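Local coordinates for protein putative xanthine dehydrogenase YAGS fad-binding subunit (Escherichia coli, PDB 5G5G) that probably oxidises aldehydes as the molybdenum cofactor-binding subunit of a three-chain periplasmic aldehyde oxidase of the xanthine dehydrogenase family, at residues G51-S56 with V266-P271; H193-V198 with S250-A255; G434-F439 with V698-A703; A587-E592 with M607-A612. One frame throughout, in Å; residues are numbered along the deposited sequence.

Contact 1: residues G51-S56 with V266-P271; sequences GYIVGS and VKVMLP
Tyr52 and Pro271 meet just past the end of strand 266-269, where the two segments diverge: Tyr52 OH stands 3.6 Å from Pro271 CG, and Tyr52 CZ is 3.8 Å from the same methylene. Although the CA–CB bond of Tyr52 leads away from segment 266-271, CG lies anti to the backbone N (chi1 -160°), and the ring returns obliquely to the proline; it also touches helix 120-127. In one conformer Ile53 places CG2 3.9 Å from Pro271 CD and CD1 near Val268 CG1 and Leu270 CD2; with a second conformer modelled, this packing is less certain. Cut back to alanine, Tyr52 would probably leave Pro271 CG without the phenol end that rests beside it and open a gap by helix 120-127. Strands 49-55 and 266-269 are parallel neighbours in a mixed sheet, joining the hammerhead range to the cofactor-binding range. Here they bond directly once, Gly51 N donating to Lys267 O at 2.9 Å with a nearly straight N-H...O angle of 175°. The strands splay by 43°, and water takes over: one molecule links Gly51 O to Met269 N, and a second, over one face of the Tyr52 ring, accepts from Ile53 N (2.8 Å) and donates to Met269 O (2.7 Å). The pairing is thus begun by protein and continued by solvent, with apolar contacts from Tyr52, and less certainly Ile53, beside it.

Contact 2: residues H193-V198 with S250-A255; sequences HASMAV and SDALLA
This contact belongs to an alpha/beta layer of the molybdopterin cofactor-binding region, in which helix 250-262 lies against strand 194-200 of a mixed sheet; Asp251 and Ala255 face Ser195 and Ala197, with Ala252 alongside. Strand and helix run nearly the same way, 18° apart, their axes 6.8 Å apart at closest. Asp251 carries the polar part. Its CG sits between the backbone N and the carbonyl carbon (chi1 59°), which lifts the carboxylate off the helix to the strand, where Ser195 OG donates to Asp251 OD2 at 2.7 Å from above the carboxylate plane. Ser195 OG is also hydrogen-bonded to Thr208 on the adjoining strand. An ordered water lies 2.7 Å from Asp251 OD2 and bonds weakly to Ala194 N. With an alanine at Asp251, Ser195 OG would probably lose its carboxylate acceptor and the water its link to the helix. The other oxygen, Asp251 OD1, rests 3.9 Å from His193 CB; His193 NE2 is hydrogen-bonded to Gly244 O, and the side chain is about 10 Å from the bound pterin cytosine dinucleotide. One helical turn after Asp251, Ala255 meets the strand: Ala197 CB lies 3.5 Å from Ala255 O and 4.1 Å from Ala255 CB.

Contact 3: residues G434-F439 with V698-A703; sequences GVAAGF and VSAAIA
Backbone torsions, not side-chain rotamers, bring Ala436 against Ala701: Ala436 is almost fully extended (phi -153°, psi 158°) and its CB points at the helix, while Ala701 lies in regular helical geometry. The methyl of Ala436 settles on the helix backbone as much as on its side chains, with CB 3.6 Å from Ala701 N and 3.9 Å from Ala701 CB. Ala700 completes the seat, its CB 4.1 Å from Ala436 CB. In return, Ala701 CB reaches the strand backbone, 3.7 Å from Ala436 N and 3.9 Å from Val435 C. At Gly434 the two segments meet through main chain alone, Gly434 CA standing 3.7 Å from Ala701 O, an approach that depends on the absence of a beta carbon there. Small residues on both sides therefore explain the closeness: the axes come within 6.0 Å while running in nearly opposite directions (157°). The arrangement is a helix packed by van der Waals contact on a strand of a mixed beta sheet, the strand lying in the second molybdopterin cofactor-binding range. Around it, strand 429-441 pairs with strand 584-596, and Val435 O is bound by Asn704 ND2 further along the helix. Glu362 of helix 354-372 touches both Ala436 and Ala700 and takes the N-H of Ala437, while Ser699 and Ile702, pointing away from the strand, pack on helix 619-638.

Contact 4: residues A587-E592 with M607-A612; sequences AGHFVE and MLAVCA
Leu608 O is gripped by several groups: Phe590 N donates to it at 2.9 Å with an N-H...O angle of 170°, His589 CA makes a CA-H...O contact, and an ordered water gives it a weak bond of 3.0 Å. The same water lies 2.9 Å from His589 ND1, so the imidazole is tied through solvent to the opposite strand. His589 holds CG anti to its carbonyl carbon (chi1 -70°), and its ring approaches Ala609 obliquely, with ND1 3.6 Å from Ala609 CB. Leu608 N returns the bond to Phe590 O at 2.8 Å, and Gly588 and Val610 form a second reciprocal pair; these hydrogen-bonded pairs alternate with the non-hydrogen-bonded pairs Ala587-Cys611, His589-Ala609 and Val591-Met607, the regular pattern of an antiparallel beta hairpin. Phe590, Leu608 and Val610 share one face, where Leu608 O lies at the edge of the Phe590 ring, near its plane. The other carries Ala587, His589, Val591, Met607, Ala609 and Cys611: Val591 CG2 is 4.3 Å from Met607 CG, and Ala587 CB is 4.1 Å from Cys611 SG. Chemically, the amides and carbonyls of the hydrogen-bonded pairs satisfy one another within a buried sheet, leaving a mostly apolar face for helices 619-638 and 698-710, with His589 as a polar insertion served by water, while Leu608 on the other face touches helix 401-412.

In the fold
Following the chain from the N terminus, contact 1 opens at 51-56 in the hammerhead region and closes more than two hundred residues later at 266-271. Within that span contact 2 opens and closes; helix 250-262 then leads straight into strand 266-269, which lies between strands 49-55 and 194-200 in one sheet, so the two contacts share a strand-and-helix layer. The chain then crosses to the opposite side of its centre, where contact 3 opens at 434-439 and closes at 698-703, enclosing the hairpin of contact 4. Contacts 3 and 4 share a second sheet. The two pairs do not cross along the chain; the centres of contacts 2 and 3 are about 39 Å apart.

Contact 1: residues G51-S56 with V266-P271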
loop_
_atom_site.group_PDB
_atom_site.type_symbol
_atom_site.label_atom_id
_atom_site.label_comp_id
_atom_site.label_asym_id
_atom_site.label_seq_id
_atom_site.Cartn_x
_atom_site.Cartn_y
_atom_site.Cartn_z
ATOM N N GLY C 51 7.211 -3.091 -23.205
ATOM C CA GLY C 51 7.930 -4.270 -22.750
ATOM C C GLY C 51 7.267 -4.933 -21.570
ATOM O O GLY C 51 6.913 -4.254 -20.620
ATOM N N TYR C 52 7.164 -6.258 -21.584
ATOM C CA TYR C 52 6.519 -6.980 -20.543
ATOM C C TYR C 52 7.528 -7.972 -19.954
ATOM O O TYR C 52 8.091 -8.818 -20.670
ATOM C CB TYR C 52 5.233 -7.635 -21.026
ATOM C CG TYR C 52 4.289 -8.004 -19.909
ATOM C CD1 TYR C 52 4.460 -9.190 -19.180
ATOM C CD2 TYR C 52 3.222 -7.189 -19.591
ATOM C CE1 TYR C 52 3.583 -9.533 -18.157
ATOM C CE2 TYR C 52 2.342 -7.500 -18.578
ATOM C CZ TYR C 52 2.521 -8.676 -17.867
ATOM O OH TYR C 52 1.660 -8.985 -16.853
ATOM N N ILE C 53 7.740 -7.847 -18.650
ATOM C CA ILE C 53 8.708 -8.643 -17.912
ATOM C C ILE C 53 8.322 -10.113 -17.722
ATOM O O ILE C 53 7.175 -10.410 -17.442
ATOM C CB ILE C 53 8.928 -7.935 -16.558
ATOM C CG1 ILE C 53 10.392 -7.727 -16.349
ATOM C CG2 ILE C 53 8.073 -8.474 -15.423
ATOM C CD1 ILE C 53 10.665 -6.330 -16.825
ATOM N N VAL C 54 9.304 -11.015 -17.857
ATOM C CA VAL C 54 9.161 -12.419 -17.454
ATOM C C VAL C 54 10.059 -12.637 -16.246
ATOM O O VAL C 54 11.275 -12.398 -16.299
ATOM C CB VAL C 54 9.558 -13.381 -18.569
ATOM C CG1 VAL C 54 9.402 -14.839 -18.153
ATOM C CG2 VAL C 54 8.735 -13.070 -19.825
ATOM N N GLY C 55 9.459 -13.113 -15.167
ATOM C CA GLY C 55 10.181 -13.349 -13.905
ATOM C C GLY C 55 10.401 -14.818 -13.621
ATOM O O GLY C 55 9.689 -15.675 -14.152
ATOM N N SER C 56 11.448 -15.116 -12.858
ATOM C CA SER C 56 11.774 -16.496 -12.530
ATOM C C SER C 56 10.606 -17.209 -11.853
ATOM O O SER C 56 9.987 -16.697 -10.892
ATOM C CB SER C 56 12.955 -16.567 -11.576
ATOM O OG SER C 56 13.193 -17.942 -11.275
ATOM N N VAL C 266 10.852 2.388 -25.678
ATOM C CA VAL C 266 10.166 1.284 -25.029
ATOM C C VAL C 266 9.841 1.714 -23.616
ATOM O O VAL C 266 10.679 2.298 -22.938
ATOM C CB VAL C 266 11.029 0.003 -24.993
ATOM C CG1 VAL C 266 10.324 -1.113 -24.202
ATOM C CG2 VAL C 266 11.390 -0.446 -26.409
ATOM N N LYS C 267 8.625 1.420 -23.179
ATOM C CA LYS C 267 8.248 1.621 -21.775
ATOM C C LYS C 267 7.881 0.325 -21.111
ATOM O O LYS C 267 7.345 -0.590 -21.752
ATOM C CB LYS C 267 7.158 2.662 -21.622
ATOM C CG LYS C 267 5.898 2.414 -22.342
ATOM C CD LYS C 267 4.989 3.612 -22.109
ATOM C CE LYS C 267 3.565 3.365 -22.442
ATOM N NZ LYS C 267 2.626 4.458 -22.065
ATOM N N VAL C 268 8.262 0.217 -19.865
ATOM C CA VAL C 268 8.156 -1.010 -19.069
ATOM C C VAL C 268 7.631 -0.657 -17.676
ATOM O O VAL C 268 8.187 0.227 -17.018
ATOM C CB VAL C 268 9.540 -1.668 -18.879
ATOM C CG1 VAL C 268 9.434 -2.912 -17.994
ATOM C CG2 VAL C 268 10.142 -2.040 -20.237
ATOM N N MET C 269 6.559 -1.313 -17.253
ATOM C CA MET C 269 6.071 -1.214 -15.882
ATOM C C MET C 269 6.171 -2.604 -15.245
ATOM O O MET C 269 5.867 -3.619 -15.907
ATOM C CB MET C 269 4.612 -0.788 -15.884
ATOM C CG MET C 269 4.030 -0.587 -14.497
ATOM S SD MET C 269 2.288 0.004 -14.524
ATOM C CE MET C 269 2.534 1.386 -15.597
ATOM N N LEU C 270 6.588 -2.671 -14.006
ATOM C CA LEU C 270 6.572 -3.955 -13.274
ATOM C C LEU C 270 5.122 -4.215 -12.833
ATOM O O LEU C 270 4.545 -3.425 -12.076
ATOM C CB LEU C 270 7.488 -3.914 -12.069
ATOM C CG LEU C 270 8.941 -3.500 -12.332
ATOM C CD1 LEU C 270 9.765 -3.692 -11.066
ATOM C CD2 LEU C 270 9.491 -4.350 -13.411
ATOM N N PRO C 271 4.525 -5.308 -13.283
ATOM C CA PRO C 271 3.133 -5.570 -12.855
ATOM C C PRO C 271 3.058 -5.745 -11.334
ATOM O O PRO C 271 3.986 -6.325 -10.749
ATOM C CB PRO C 271 2.810 -6.882 -13.564
ATOM C CG PRO C 271 3.818 -7.003 -14.686
ATOM C CD PRO C 271 5.036 -6.299 -14.231
HETATM O O HOH W 1 4.863 -2.874 -19.276
HETATM O O HOH W 2 6.124 -5.855 -17.449
#

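Contact 2: residues H193-V198 with S250-A255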
loop_
_atom_site.group_PDB
_atom_site.type_symbol
_atom_site.label_atom_id
_atom_site.label_comp_id
_atom_site.label_asym_id
_atom_site.label_seq_id
_atom_site.Cartn_x
_atom_site.Cartn_y
_atom_site.Cartn_z
ATOM N N HIS C 193 6.644 0.390 -10.188
ATOM C CA HIS C 193 7.892 0.804 -10.788
ATOM C C HIS C 193 7.709 0.818 -12.316
ATOM O O HIS C 193 7.165 -0.111 -12.902
ATOM C CB HIS C 193 9.019 -0.168 -10.459
ATOM C CG HIS C 193 9.423 -0.183 -9.028
ATOM N ND1 HIS C 193 8.618 -0.651 -8.019
ATOM C CD2 HIS C 193 10.563 0.230 -8.430
ATOM C CE1 HIS C 193 9.249 -0.536 -6.868
ATOM N NE2 HIS C 193 10.435 -0.016 -7.089
ATOM N N ALA C 194 8.163 1.898 -12.947
ATOM C CA ALA C 194 8.101 2.027 -14.395
ATOM C C ALA C 194 9.134 2.961 -14.977
ATOM O O ALA C 194 9.535 3.922 -14.318
ATOM C CB ALA C 194 6.706 2.492 -14.817
ATOM N N SER C 195 9.499 2.710 -16.240
ATOM C CA SER C 195 10.486 3.529 -16.940
ATOM C C SER C 195 10.187 3.539 -18.428
ATOM O O SER C 195 9.634 2.560 -18.984
ATOM C CB SER C 195 11.921 2.998 -16.735
ATOM O OG SER C 195 12.328 2.974 -15.372
ATOM N N MET C 196 10.570 4.608 -19.082
ATOM C CA MET C 196 10.569 4.702 -20.548
ATOM C C MET C 196 11.937 5.138 -21.003
ATOM O O MET C 196 12.505 6.105 -20.449
ATOM C CB MET C 196 9.510 5.685 -21.050
ATOM C CG MET C 196 9.475 5.769 -22.552
ATOM S SD MET C 196 8.109 6.723 -23.213
ATOM C CE MET C 196 8.751 8.369 -22.957
ATOM N N ALA C 197 12.483 4.434 -22.000
ATOM C CA ALA C 197 13.806 4.768 -22.559
ATOM C C ALA C 197 13.706 5.202 -23.987
ATOM O O ALA C 197 12.970 4.595 -24.757
ATOM C CB ALA C 197 14.736 3.601 -22.448
ATOM N N VAL C 198 14.489 6.203 -24.360
ATOM C CA VAL C 198 14.707 6.637 -25.752
ATOM C C VAL C 198 16.212 6.793 -25.919
ATOM O O VAL C 198 16.888 7.516 -25.116
ATOM C CB VAL C 198 14.067 8.029 -26.062
ATOM C CG1 VAL C 198 14.386 8.567 -27.452
ATOM C CG2 VAL C 198 12.580 8.009 -25.870
ATOM N N SER C 250 14.627 -3.394 -12.132
ATOM C CA SER C 250 14.613 -4.123 -13.393
ATOM C C SER C 250 13.896 -3.336 -14.510
ATOM O O SER C 250 14.227 -3.491 -15.690
ATOM C CB SER C 250 13.972 -5.488 -13.193
ATOM O OG SER C 250 12.632 -5.380 -12.716
ATOM N N ASP C 251 12.887 -2.535 -14.138
ATOM C CA ASP C 251 12.154 -1.737 -15.167
ATOM C C ASP C 251 13.080 -0.795 -15.986
ATOM O O ASP C 251 12.932 -0.639 -17.203
ATOM C CB ASP C 251 11.033 -0.908 -14.542
ATOM C CG ASP C 251 11.550 0.081 -13.482
ATOM O OD1 ASP C 251 12.263 -0.377 -12.556
ATOM O OD2 ASP C 251 11.262 1.310 -13.604
ATOM N N ALA C 252 13.948 -0.094 -15.276
ATOM C CA ALA C 252 14.867 0.874 -15.850
ATOM C C ALA C 252 15.902 0.189 -16.754
ATOM O O ALA C 252 16.155 0.617 -17.888
ATOM C CB ALA C 252 15.538 1.622 -14.716
ATOM N N LEU C 253 16.562 -0.828 -16.223
ATOM C CA LEU C 253 17.509 -1.577 -16.996
ATOM C C LEU C 253 16.862 -2.149 -18.248
ATOM O O LEU C 253 17.382 -1.976 -19.364
ATOM C CB LEU C 253 18.145 -2.698 -16.192
ATOM C CG LEU C 253 19.129 -3.533 -17.016
ATOM C CD1 LEU C 253 20.258 -2.703 -17.581
ATOM C CD2 LEU C 253 19.701 -4.666 -16.200
ATOM N N LEU C 254 15.715 -2.803 -18.073
ATOM C CA LEU C 254 15.130 -3.526 -19.225
ATOM C C LEU C 254 14.600 -2.538 -20.250
ATOM O O LEU C 254 14.738 -2.776 -21.482
ATOM C CB LEU C 254 14.082 -4.528 -18.769
ATOM C CG LEU C 254 14.769 -5.759 -18.130
ATOM C CD1 LEU C 254 13.745 -6.560 -17.404
ATOM C CD2 LEU C 254 15.390 -6.670 -19.146
ATOM N N ALA C 255 14.016 -1.422 -19.812
ATOM C CA ALA C 255 13.578 -0.400 -20.769
ATOM C C ALA C 255 14.730 0.053 -21.637
ATOM O O ALA C 255 14.621 0.148 -22.877
ATOM C CB ALA C 255 12.943 0.795 -20.056
HETATM O O HOH W 3 10.719 2.749 -11.378
#

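Contact 3: residues G434-F439 with V698-A703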
loop_
_atom_site.group_PDB
_atom_site.type_symbol
_atom_site.label_atom_id
_atom_site.label_comp_id
_atom_site.label_asym_id
_atom_site.label_seq_id
_atom_site.Cartn_x
_atom_site.Cartn_y
_atom_site.Cartn_z
ATOM N N GLY C 434 -1.586 3.113 25.051
ATOM C CA GLY C 434 -0.162 2.769 24.968
ATOM C C GLY C 434 0.689 3.938 24.546
ATOM O O GLY C 434 0.218 4.870 23.877
ATOM N N VAL C 435 1.971 3.875 24.934
ATOM C CA VAL C 435 2.930 4.855 24.536
ATOM C C VAL C 435 4.205 4.206 24.077
ATOM O O VAL C 435 4.557 3.108 24.546
ATOM C CB VAL C 435 3.237 5.833 25.708
ATOM C CG1 VAL C 435 3.837 5.084 26.908
ATOM C CG2 VAL C 435 4.116 6.994 25.287
ATOM N N ALA C 436 4.906 4.915 23.194
ATOM C CA ALA C 436 6.285 4.546 22.818
ATOM C C ALA C 436 7.054 5.788 22.384
ATOM O O ALA C 436 6.452 6.792 21.932
ATOM C CB ALA C 436 6.307 3.510 21.697
ATOM N N ALA C 437 8.385 5.694 22.453
ATOM C CA ALA C 437 9.285 6.696 21.928
ATOM C C ALA C 437 9.653 6.379 20.480
ATOM O O ALA C 437 9.738 5.214 20.089
ATOM C CB ALA C 437 10.549 6.742 22.745
ATOM N N GLY C 438 9.882 7.447 19.722
ATOM C CA GLY C 438 10.524 7.409 18.445
ATOM C C GLY C 438 11.870 8.119 18.455
ATOM O O GLY C 438 12.105 9.034 19.224
ATOM N N PHE C 439 12.742 7.679 17.571
ATOM C CA PHE C 439 14.119 8.108 17.482
ATOM C C PHE C 439 14.580 7.851 16.071
ATOM O O PHE C 439 14.368 6.749 15.546
ATOM C CB PHE C 439 14.972 7.287 18.443
ATOM C CG PHE C 439 16.458 7.572 18.337
ATOM C CD1 PHE C 439 16.981 8.662 19.000
ATOM C CD2 PHE C 439 17.279 6.838 17.455
ATOM C CE1 PHE C 439 18.338 8.979 18.883
ATOM C CE2 PHE C 439 18.630 7.168 17.283
ATOM C CZ PHE C 439 19.141 8.240 18.022
ATOM N N VAL C 698 5.772 3.909 16.348
ATOM C CA VAL C 698 4.325 3.858 16.209
ATOM C C VAL C 698 3.781 2.454 16.507
ATOM O O VAL C 698 2.810 2.290 17.260
ATOM C CB VAL C 698 3.854 4.283 14.780
ATOM C CG1 VAL C 698 2.376 3.987 14.571
ATOM C CG2 VAL C 698 4.133 5.792 14.556
ATOM N N SER C 699 4.383 1.458 15.888
ATOM C CA SER C 699 3.848 0.106 15.988
ATOM C C SER C 699 3.913 -0.394 17.436
ATOM O O SER C 699 3.013 -1.088 17.902
ATOM C CB SER C 699 4.622 -0.849 15.064
ATOM O OG SER C 699 4.454 -0.413 13.731
ATOM N N ALA C 700 4.999 -0.065 18.129
ATOM C CA ALA C 700 5.068 -0.509 19.522
ATOM C C ALA C 700 4.064 0.226 20.397
ATOM O O ALA C 700 3.549 -0.340 21.361
ATOM C CB ALA C 700 6.438 -0.311 20.107
ATOM N N ALA C 701 3.815 1.507 20.134
ATOM C CA ALA C 701 2.757 2.192 20.896
ATOM C C ALA C 701 1.419 1.478 20.713
ATOM O O ALA C 701 0.732 1.257 21.682
ATOM C CB ALA C 701 2.631 3.638 20.515
ATOM N N ILE C 702 1.112 1.005 19.491
ATOM C CA ILE C 702 -0.087 0.197 19.289
ATOM C C ILE C 702 -0.041 -1.152 20.051
ATOM O O ILE C 702 -1.013 -1.556 20.695
ATOM C CB ILE C 702 -0.309 -0.004 17.780
ATOM C CG1 ILE C 702 -0.545 1.378 17.138
ATOM C CG2 ILE C 702 -1.464 -0.988 17.496
ATOM C CD1 ILE C 702 -0.471 1.304 15.620
ATOM N N ALA C 703 1.057 -1.872 19.934
ATOM C CA ALA C 703 1.233 -3.115 20.692
ATOM C C ALA C 703 1.047 -2.926 22.204
ATOM O O ALA C 703 0.331 -3.711 22.835
ATOM C CB ALA C 703 2.609 -3.725 20.427
#

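Contact 4: residues A587-E592 with M607-A612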
loop_
_atom_site.group_PDB
_atom_site.type_symbol
_atom_site.label_atom_id
_atom_site.label_comp_id
_atom_site.label_asym_id
_atom_site.label_seq_id
_atom_site.Cartn_x
_atom_site.Cartn_y
_atom_site.Cartn_z
ATOM N N ALA C 587 10.434 11.519 19.024
ATOM C CA ALA C 587 8.976 11.575 19.085
ATOM C C ALA C 587 8.420 10.854 20.283
ATOM O O ALA C 587 9.057 9.960 20.843
ATOM C CB ALA C 587 8.350 10.966 17.815
ATOM N N GLY C 588 7.191 11.203 20.622
ATOM C CA GLY C 588 6.395 10.464 21.571
ATOM C C GLY C 588 5.075 10.121 20.894
ATOM O O GLY C 588 4.387 11.003 20.364
ATOM N N HIS C 589 4.772 8.831 20.841
ATOM C CA HIS C 589 3.580 8.294 20.224
ATOM C C HIS C 589 2.633 7.742 21.243
ATOM O O HIS C 589 3.048 6.903 22.072
ATOM C CB HIS C 589 3.952 7.160 19.284
ATOM C CG HIS C 589 4.671 7.610 18.063
ATOM N ND1 HIS C 589 4.059 8.348 17.072
ATOM C CD2 HIS C 589 5.963 7.491 17.702
ATOM C CE1 HIS C 589 4.936 8.619 16.130
ATOM N NE2 HIS C 589 6.102 8.120 16.491
ATOM N N PHE C 590 1.375 8.200 21.183
ATOM C CA PHE C 590 0.329 7.842 22.165
ATOM C C PHE C 590 -0.872 7.312 21.395
ATOM O O PHE C 590 -1.300 7.961 20.435
ATOM C CB PHE C 590 -0.103 9.058 23.016
ATOM C CG PHE C 590 0.934 9.535 23.958
ATOM C CD1 PHE C 590 1.948 10.380 23.506
ATOM C CD2 PHE C 590 0.942 9.120 25.304
ATOM C CE1 PHE C 590 2.936 10.808 24.376
ATOM C CE2 PHE C 590 1.893 9.596 26.184
ATOM C CZ PHE C 590 2.935 10.418 25.708
ATOM N N VAL C 591 -1.339 6.106 21.722
ATOM C CA VAL C 591 -2.400 5.439 20.981
ATOM C C VAL C 591 -3.470 4.886 21.892
ATOM O O VAL C 591 -3.165 4.349 22.975
ATOM C CB VAL C 591 -1.826 4.234 20.173
ATOM C CG1 VAL C 591 -2.945 3.457 19.520
ATOM C CG2 VAL C 591 -0.793 4.718 19.175
ATOM N N GLU C 592 -4.717 5.016 21.456
ATOM C CA GLU C 592 -5.831 4.332 22.081
ATOM C C GLU C 592 -6.358 3.307 21.094
ATOM O O GLU C 592 -6.591 3.656 19.895
ATOM C CB GLU C 592 -6.916 5.345 22.512
ATOM C CG GLU C 592 -8.165 4.715 23.126
ATOM C CD GLU C 592 -9.247 5.745 23.424
ATOM O OE1 GLU C 592 -9.020 6.669 24.196
ATOM O OE2 GLU C 592 -10.359 5.600 22.910
ATOM N N MET C 607 -4.839 8.422 17.680
ATOM C CA MET C 607 -3.371 8.485 17.681
ATOM C C MET C 607 -2.884 9.910 17.799
ATOM O O MET C 607 -3.444 10.797 17.162
ATOM C CB MET C 607 -2.810 7.853 16.399
ATOM C CG MET C 607 -3.292 6.450 16.139
ATOM S SD MET C 607 -2.637 5.854 14.551
ATOM C CE MET C 607 -0.938 5.592 14.965
ATOM N N LEU C 608 -1.846 10.091 18.627
ATOM C CA LEU C 608 -1.147 11.360 18.770
ATOM C C LEU C 608 0.341 11.114 18.566
ATOM O O LEU C 608 0.897 10.186 19.141
ATOM C CB LEU C 608 -1.379 12.005 20.125
ATOM C CG LEU C 608 -0.543 13.251 20.452
ATOM C CD1 LEU C 608 -0.885 14.411 19.534
ATOM C CD2 LEU C 608 -0.730 13.652 21.911
ATOM N N ALA C 609 0.983 11.921 17.746
ATOM C CA ALA C 609 2.455 11.970 17.656
ATOM C C ALA C 609 2.940 13.375 18.048
ATOM O O ALA C 609 2.480 14.372 17.480
ATOM C CB ALA C 609 2.920 11.662 16.258
ATOM N N VAL C 610 3.886 13.439 18.972
ATOM C CA VAL C 610 4.563 14.665 19.266
ATOM C C VAL C 610 6.032 14.523 18.819
ATOM O O VAL C 610 6.763 13.658 19.312
ATOM C CB VAL C 610 4.459 15.050 20.760
ATOM C CG1 VAL C 610 5.120 16.397 21.005
ATOM C CG2 VAL C 610 2.989 15.078 21.260
ATOM N N CYS C 611 6.453 15.375 17.867
ATOM C CA CYS C 611 7.749 15.268 17.213
ATOM C C CYS C 611 8.644 16.472 17.442
ATOM O O CYS C 611 8.166 17.648 17.442
ATOM C CB CYS C 611 7.500 15.141 15.713
ATOM S SG CYS C 611 6.579 13.688 15.297
ATOM N N ALA C 612 9.939 16.179 17.570
ATOM C CA ALA C 612 11.011 17.172 17.612
ATOM C C ALA C 612 11.991 16.856 16.478
ATOM O O ALA C 612 12.776 15.891 16.553
ATOM C CB ALA C 612 11.700 17.130 18.955
HETATM O O HOH W 4 1.158 8.082 17.039
#